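Local coordinates for probable outer membrane protein (Pseudomonas aeruginosa, PDB 3DWO) that probably carries long-chain fatty acids or similar hydrophobic compounds across the outer membrane, as a beta-barrel channel of the FadL family, at residues 30-34 with 229-233; 132-136 with 412-416. All coordinates share one frame. Residues are numbered along the deposited sequence.

From the N terminus the chain first makes the short helix 29-32 inside the barrel, then runs through the first strands to the loop 126-137, onward to strand 226-248, and finally to the loop after strand 395-411. Contact 1 closes a span of 194 residues by setting 30-34 against the inner face of strand 226-248. Contact 2 closes 275 residues by joining loops that follow strands 110-125 and 395-411. The segments alternate in sequence, so the two closures cross and neither nests within the other. Their centres are 38 Å apart, on opposite sides of the chain's centre: contact 1 ties the N-terminal part to the wall, contact 2 ties loop to loop.

Contact 1: residues 30-34 with 229-233; sequences AFNNP and GFAYH
The H233 imidazole sets its edge against one face of the F31 phenyl ring, the centroids 4.8 Å apart and the planes at 63°, an edge-to-face pair whose closest side-chain atoms, F31 CZ and H233 CD2, are 3.6 Å apart. F31 is a t rotamer (chi1 175°) and H233 an m rotamer (-76°). The same imidazole gives a weak hydrogen bond from H233 NE2 to F31 O (3.1 Å, 132°). Residues 30-32 belong to a weakly bonded helix; at N33 the backbone opens to phi/psi -154/89. Residues 229-233 are extended, with the CA-to-CB bonds of A231 and H233 directed toward 30-34 and those of F230 and Y232 away. N33 and A231 are nearest in register, CA to CA 5.4 Å. N32 O lies 3.3 Å from H233 CE1 and 3.2 Å from A231 CB, consistent with so small a side chain. N33, chi1 -165°, brings ND2 to 3.2 Å from F230 O. F215 and Y287 also stack on H233, while T7 hydrogen-bonds the N32 side chain. Alternating inward and outward side chains on the strand, with an N-terminal segment packed on the inner face, are characteristic of the plugged beta barrel of the OmpP1/FadL family.

Contact 2: residues 132-136 with 412-416; sequences GRDFA and KTVNQ
Two irregular loop segments meet through the side chains of F135 and N415, whose CA atoms are 7.3 Å apart, the closest in register. Residues 132-135 form a tight turn (phi/psi -59/-24 at R133, -73/-10 at D134, -109/-32 at F135), held by backbone hydrogen bonds from F135 N to G132 O (2.9 Å) and from A136 N to G132 O (3.2 Å); A136 then returns to an extended conformation. Opposite, 413-415 is extended, with T413 and N415 directed toward the turn and V414 away. F135 is an m rotamer (chi1 -64°, chi2 81°) that brings its ring against T413 and N415. N415, between wells at chi1 -97° with chi2 -22°, lays its carboxamide over one face of that ring, F135 CE2 to N415 CG 3.3 Å, and donates a hydrogen bond from ND2 to D134 O (3.0 Å, 147°). T413, also off-rotamer at chi1 -33°, places CG2 3.5 Å from F135 CD2, while V414 C lies near the ring plane, 3.9 Å from F135 CE2. D134, chi1 -71°, has its CB 3.9 Å from N415 ND2, but its carboxylate is hydrogen-bonded to N176. The N415 amide plane thus lies nearly parallel to the F135 ring, while ND2 hydrogen-bonds the neighbouring carbonyl. This is loop-to-loop packing: D134 O is shared with Q175, T413 OG1 hydrogen-bonds R369 O, T413 and N415 pair by backbone with L424 and G422, and F135 also touches L424 of strand 423-441, so the turn between strands 110-125 and 138-153 rests beside the connection from strand 395-411 to strand 423-441.

Contact 1: residues 30-34 with 229-233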
ATOM      1  N   ALA A  30      14.759  11.700  -9.089  1.00 31.02           N
ATOM      2  CA  ALA A  30      14.125  11.546 -10.394  1.00 30.99           C
ATOM      3  C   ALA A  30      12.609  11.370 -10.255  1.00 31.73           C
ATOM      4  O   ALA A  30      11.850  11.699 -11.170  1.00 33.70           O
ATOM      5  CB  ALA A  30      14.730  10.359 -11.128  1.00 29.79           C
ATOM      6  N   PHE A  31      12.166  10.868  -9.107  1.00 29.83           N
ATOM      7  CA  PHE A  31      10.738  10.660  -8.885  1.00 29.45           C
ATOM      8  C   PHE A  31      10.179  11.463  -7.711  1.00 29.33           C
ATOM      9  O   PHE A  31       9.199  12.189  -7.859  1.00 29.18           O
ATOM     10  CB  PHE A  31      10.452   9.170  -8.660  1.00 28.56           C
ATOM     11  CG  PHE A  31       9.020   8.869  -8.307  1.00 28.63           C
ATOM     12  CD1 PHE A  31       8.005   9.038  -9.244  1.00 27.05           C
ATOM     13  CD2 PHE A  31       8.683   8.430  -7.028  1.00 27.50           C
ATOM     14  CE1 PHE A  31       6.675   8.775  -8.911  1.00 28.64           C
ATOM     15  CE2 PHE A  31       7.355   8.166  -6.685  1.00 29.19           C
ATOM     16  CZ  PHE A  31       6.349   8.338  -7.629  1.00 27.24           C
ATOM     17  N   ASN A  32      10.814  11.329  -6.553  1.00 29.96           N
ATOM     18  CA  ASN A  32      10.369  11.998  -5.335  1.00 31.53           C
ATOM     19  C   ASN A  32      10.284  13.528  -5.413  1.00 33.06           C
ATOM     20  O   ASN A  32       9.301  14.120  -4.964  1.00 33.08           O
ATOM     21  CB  ASN A  32      11.247  11.520  -4.181  1.00 31.63           C
ATOM     22  CG  ASN A  32      11.147  10.006  -3.982  1.00 34.56           C
ATOM     23  OD1 ASN A  32      10.048   9.468  -3.833  1.00 33.39           O
ATOM     24  ND2 ASN A  32      12.287   9.317  -3.989  1.00 34.22           N
ATOM     25  N   ASN A  33      11.308  14.170  -5.961  1.00 33.41           N
ATOM     26  CA  ASN A  33      11.280  15.617  -6.150  1.00 33.96           C
ATOM     27  C   ASN A  33      12.220  15.884  -7.309  1.00 33.70           C
ATOM     28  O   ASN A  33      13.415  16.112  -7.119  1.00 33.94           O
ATOM     29  CB  ASN A  33      11.744  16.394  -4.912  1.00 35.70           C
ATOM     30  CG  ASN A  33      11.364  17.875  -4.984  1.00 37.95           C
ATOM     31  OD1 ASN A  33      11.467  18.502  -6.043  1.00 38.20           O
ATOM     32  ND2 ASN A  33      10.921  18.436  -3.862  1.00 37.28           N
ATOM     33  N   PRO A  34      11.687  15.843  -8.538  1.00 33.07           N
ATOM     34  CA  PRO A  34      12.483  16.075  -9.746  1.00 32.03           C
ATOM     35  C   PRO A  34      13.273  17.386  -9.756  1.00 32.67           C
ATOM     36  O   PRO A  34      14.330  17.472 -10.374  1.00 32.27           O
ATOM     37  CB  PRO A  34      11.441  15.985 -10.867  1.00 32.11           C
ATOM     38  CG  PRO A  34      10.168  16.418 -10.195  1.00 32.70           C
ATOM     39  CD  PRO A  34      10.256  15.719  -8.863  1.00 32.10           C
ATOM     40  N   GLY A 229      12.634  21.722   0.151  1.00 39.15           N
ATOM     41  CA  GLY A 229      11.964  21.169  -1.005  1.00 37.20           C
ATOM     42  C   GLY A 229      10.488  20.909  -0.805  1.00 37.06           C
ATOM     43  O   GLY A 229      10.040  20.520   0.276  1.00 36.50           O
ATOM     44  N   PHE A 230       9.726  21.157  -1.861  1.00 36.05           N
ATOM     45  CA  PHE A 230       8.301  20.915  -1.841  1.00 35.21           C
ATOM     46  C   PHE A 230       7.999  20.039  -3.043  1.00 35.29           C
ATOM     47  O   PHE A 230       8.371  20.370  -4.173  1.00 34.58           O
ATOM     48  CB  PHE A 230       7.509  22.212  -1.956  1.00 36.06           C
ATOM     49  CG  PHE A 230       6.029  22.002  -1.912  1.00 37.79           C
ATOM     50  CD1 PHE A 230       5.398  21.696  -0.713  1.00 38.60           C
ATOM     51  CD2 PHE A 230       5.274  22.043  -3.079  1.00 39.44           C
ATOM     52  CE1 PHE A 230       4.032  21.430  -0.674  1.00 40.10           C
ATOM     53  CE2 PHE A 230       3.907  21.777  -3.053  1.00 40.05           C
ATOM     54  CZ  PHE A 230       3.286  21.469  -1.849  1.00 40.27           C
ATOM     55  N   ALA A 231       7.334  18.918  -2.799  1.00 34.00           N
ATOM     56  CA  ALA A 231       7.000  18.002  -3.874  1.00 32.98           C
ATOM     57  C   ALA A 231       5.526  17.652  -3.827  1.00 32.41           C
ATOM     58  O   ALA A 231       4.949  17.468  -2.753  1.00 31.84           O
ATOM     59  CB  ALA A 231       7.846  16.733  -3.764  1.00 32.67           C
ATOM     60  N   TYR A 232       4.913  17.569  -5.000  1.00 31.14           N
ATOM     61  CA  TYR A 232       3.510  17.219  -5.073  1.00 30.94           C
ATOM     62  C   TYR A 232       3.267  16.128  -6.103  1.00 30.36           C
ATOM     63  O   TYR A 232       3.701  16.232  -7.256  1.00 30.09           O
ATOM     64  CB  TYR A 232       2.663  18.437  -5.432  1.00 32.03           C
ATOM     65  CG  TYR A 232       1.185  18.125  -5.456  1.00 34.29           C
ATOM     66  CD1 TYR A 232       0.469  17.970  -4.271  1.00 35.88           C
ATOM     67  CD2 TYR A 232       0.510  17.941  -6.663  1.00 33.73           C
ATOM     68  CE1 TYR A 232      -0.887  17.639  -4.285  1.00 35.72           C
ATOM     69  CE2 TYR A 232      -0.845  17.609  -6.687  1.00 34.32           C
ATOM     70  CZ  TYR A 232      -1.532  17.460  -5.493  1.00 35.27           C
ATOM     71  OH  TYR A 232      -2.867  17.132  -5.506  1.00 37.24           O
ATOM     72  N   HIS A 233       2.583  15.075  -5.671  1.00 29.63           N
ATOM     73  CA  HIS A 233       2.229  13.961  -6.540  1.00 27.95           C
ATOM     74  C   HIS A 233       0.711  13.954  -6.613  1.00 28.06           C
ATOM     75  O   HIS A 233       0.032  13.752  -5.606  1.00 27.50           O
ATOM     76  CB  HIS A 233       2.753  12.636  -5.973  1.00 26.64           C
ATOM     77  CG  HIS A 233       4.226  12.446  -6.161  1.00 25.98           C
ATOM     78  ND1 HIS A 233       5.167  13.192  -5.482  1.00 27.96           N
ATOM     79  CD2 HIS A 233       4.921  11.624  -6.983  1.00 25.31           C
ATOM     80  CE1 HIS A 233       6.377  12.838  -5.878  1.00 24.71           C
ATOM     81  NE2 HIS A 233       6.255  11.889  -6.789  1.00 25.51           N
TER

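Contact 2: residues 132-136 with 412-416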
ATOM      1  N   GLY A 132     -13.101 -15.039  10.604  1.00 16.75           N
ATOM      2  CA  GLY A 132     -13.392 -13.790   9.923  1.00 17.88           C
ATOM      3  C   GLY A 132     -13.487 -13.946   8.413  1.00 18.35           C
ATOM      4  O   GLY A 132     -13.396 -12.957   7.687  1.00 19.47           O
ATOM      5  N   ARG A 133     -13.690 -15.172   7.930  1.00 18.25           N
ATOM      6  CA  ARG A 133     -13.759 -15.417   6.485  1.00 18.32           C
ATOM      7  C   ARG A 133     -14.855 -14.649   5.741  1.00 19.03           C
ATOM      8  O   ARG A 133     -14.735 -14.424   4.529  1.00 19.20           O
ATOM      9  CB  ARG A 133     -13.888 -16.925   6.197  1.00 16.93           C
ATOM     10  CG  ARG A 133     -15.147 -17.593   6.738  1.00 15.99           C
ATOM     11  CD  ARG A 133     -15.124 -19.093   6.460  1.00 18.15           C
ATOM     12  NE  ARG A 133     -16.294 -19.792   6.994  1.00 17.82           N
ATOM     13  CZ  ARG A 133     -16.516 -20.001   8.289  1.00 19.50           C
ATOM     14  NH1 ARG A 133     -15.646 -19.568   9.193  1.00 16.51           N
ATOM     15  NH2 ARG A 133     -17.613 -20.637   8.680  1.00 19.85           N
ATOM     16  N   ASP A 134     -15.916 -14.247   6.440  1.00 17.01           N
ATOM     17  CA  ASP A 134     -16.989 -13.489   5.785  1.00 20.81           C
ATOM     18  C   ASP A 134     -16.538 -12.056   5.489  1.00 19.85           C
ATOM     19  O   ASP A 134     -17.224 -11.320   4.789  1.00 21.52           O
ATOM     20  CB  ASP A 134     -18.254 -13.413   6.654  1.00 22.59           C
ATOM     21  CG  ASP A 134     -19.000 -14.746   6.757  1.00 27.85           C
ATOM     22  OD1 ASP A 134     -18.674 -15.703   6.019  1.00 24.66           O
ATOM     23  OD2 ASP A 134     -19.935 -14.827   7.591  1.00 30.91           O
ATOM     24  N   PHE A 135     -15.392 -11.663   6.032  1.00 19.26           N
ATOM     25  CA  PHE A 135     -14.870 -10.315   5.829  1.00 19.60           C
ATOM     26  C   PHE A 135     -13.646 -10.286   4.938  1.00 19.56           C
ATOM     27  O   PHE A 135     -13.427  -9.313   4.211  1.00 19.77           O
ATOM     28  CB  PHE A 135     -14.508  -9.665   7.170  1.00 19.48           C
ATOM     29  CG  PHE A 135     -15.687  -9.447   8.074  1.00 20.13           C
ATOM     30  CD1 PHE A 135     -16.190 -10.486   8.847  1.00 21.95           C
ATOM     31  CD2 PHE A 135     -16.309  -8.205   8.134  1.00 19.82           C
ATOM     32  CE1 PHE A 135     -17.302 -10.291   9.672  1.00 22.39           C
ATOM     33  CE2 PHE A 135     -17.418  -7.997   8.952  1.00 22.42           C
ATOM     34  CZ  PHE A 135     -17.914  -9.046   9.722  1.00 22.35           C
ATOM     35  N   ALA A 136     -12.841 -11.343   4.997  1.00 17.74           N
ATOM     36  CA  ALA A 136     -11.643 -11.400   4.180  1.00 17.16           C
ATOM     37  C   ALA A 136     -10.909 -12.722   4.267  1.00 17.99           C
ATOM     38  O   ALA A 136     -10.901 -13.391   5.308  1.00 17.67           O
ATOM     39  CB  ALA A 136     -10.690 -10.280   4.574  1.00 15.13           C
ATOM     40  N   LYS A 412     -13.669  -3.747  14.667  1.00 24.39           N
ATOM     41  CA  LYS A 412     -15.063  -3.787  15.092  1.00 24.61           C
ATOM     42  C   LYS A 412     -15.931  -3.862  13.852  1.00 24.08           C
ATOM     43  O   LYS A 412     -17.075  -3.416  13.855  1.00 24.56           O
ATOM     44  CB  LYS A 412     -15.403  -2.511  15.860  1.00 26.75           C
ATOM     45  CG  LYS A 412     -14.540  -2.253  17.088  1.00 29.42           C
ATOM     46  CD  LYS A 412     -14.915  -3.172  18.241  1.00 32.70           C
ATOM     47  CE  LYS A 412     -14.247  -2.712  19.535  1.00 35.15           C
ATOM     48  NZ  LYS A 412     -14.682  -3.519  20.712  1.00 37.31           N
ATOM     49  N   THR A 413     -15.367  -4.436  12.796  1.00 22.77           N
ATOM     50  CA  THR A 413     -16.028  -4.563  11.506  1.00 21.67           C
ATOM     51  C   THR A 413     -17.429  -5.173  11.515  1.00 21.10           C
ATOM     52  O   THR A 413     -17.669  -6.216  12.117  1.00 21.61           O
ATOM     53  CB  THR A 413     -15.158  -5.390  10.546  1.00 22.80           C
ATOM     54  OG1 THR A 413     -13.776  -5.151  10.838  1.00 21.70           O
ATOM     55  CG2 THR A 413     -15.432  -4.988   9.100  1.00 21.07           C
ATOM     56  N   VAL A 414     -18.348  -4.499  10.833  1.00 19.20           N
ATOM     57  CA  VAL A 414     -19.720  -4.961  10.710  1.00 19.89           C
ATOM     58  C   VAL A 414     -19.988  -5.100   9.208  1.00 20.57           C
ATOM     59  O   VAL A 414     -19.666  -4.198   8.437  1.00 20.87           O
ATOM     60  CB  VAL A 414     -20.709  -3.935  11.330  1.00 21.47           C
ATOM     61  CG1 VAL A 414     -22.145  -4.328  11.027  1.00 18.43           C
ATOM     62  CG2 VAL A 414     -20.505  -3.862  12.844  1.00 22.02           C
ATOM     63  N   ASN A 415     -20.545  -6.233   8.789  1.00 20.04           N
ATOM     64  CA  ASN A 415     -20.854  -6.440   7.373  1.00 20.35           C
ATOM     65  C   ASN A 415     -22.267  -5.954   7.052  1.00 19.79           C
ATOM     66  O   ASN A 415     -23.195  -6.192   7.816  1.00 20.17           O
ATOM     67  CB  ASN A 415     -20.756  -7.925   6.992  1.00 18.80           C
ATOM     68  CG  ASN A 415     -19.418  -8.288   6.360  1.00 22.25           C
ATOM     69  OD1 ASN A 415     -18.718  -7.420   5.826  1.00 19.36           O
ATOM     70  ND2 ASN A 415     -19.066  -9.581   6.399  1.00 15.88           N
ATOM     71  N   GLN A 416     -22.423  -5.282   5.916  1.00 17.96           N
ATOM     72  CA  GLN A 416     -23.729  -4.804   5.495  1.00 19.61           C
ATOM     73  C   GLN A 416     -24.634  -6.012   5.207  1.00 20.70           C
ATOM     74  O   GLN A 416     -24.160  -7.153   5.155  1.00 19.52           O
ATOM     75  CB  GLN A 416     -23.582  -3.944   4.238  1.00 17.90           C
ATOM     76  CG  GLN A 416     -22.841  -4.650   3.109  1.00 18.81           C
ATOM     77  CD  GLN A 416     -22.676  -3.762   1.902  1.00 19.49           C
ATOM     78  OE1 GLN A 416     -23.625  -3.544   1.135  1.00 19.17           O
ATOM     79  NE2 GLN A 416     -21.475  -3.217   1.736  1.00 17.65           N
TER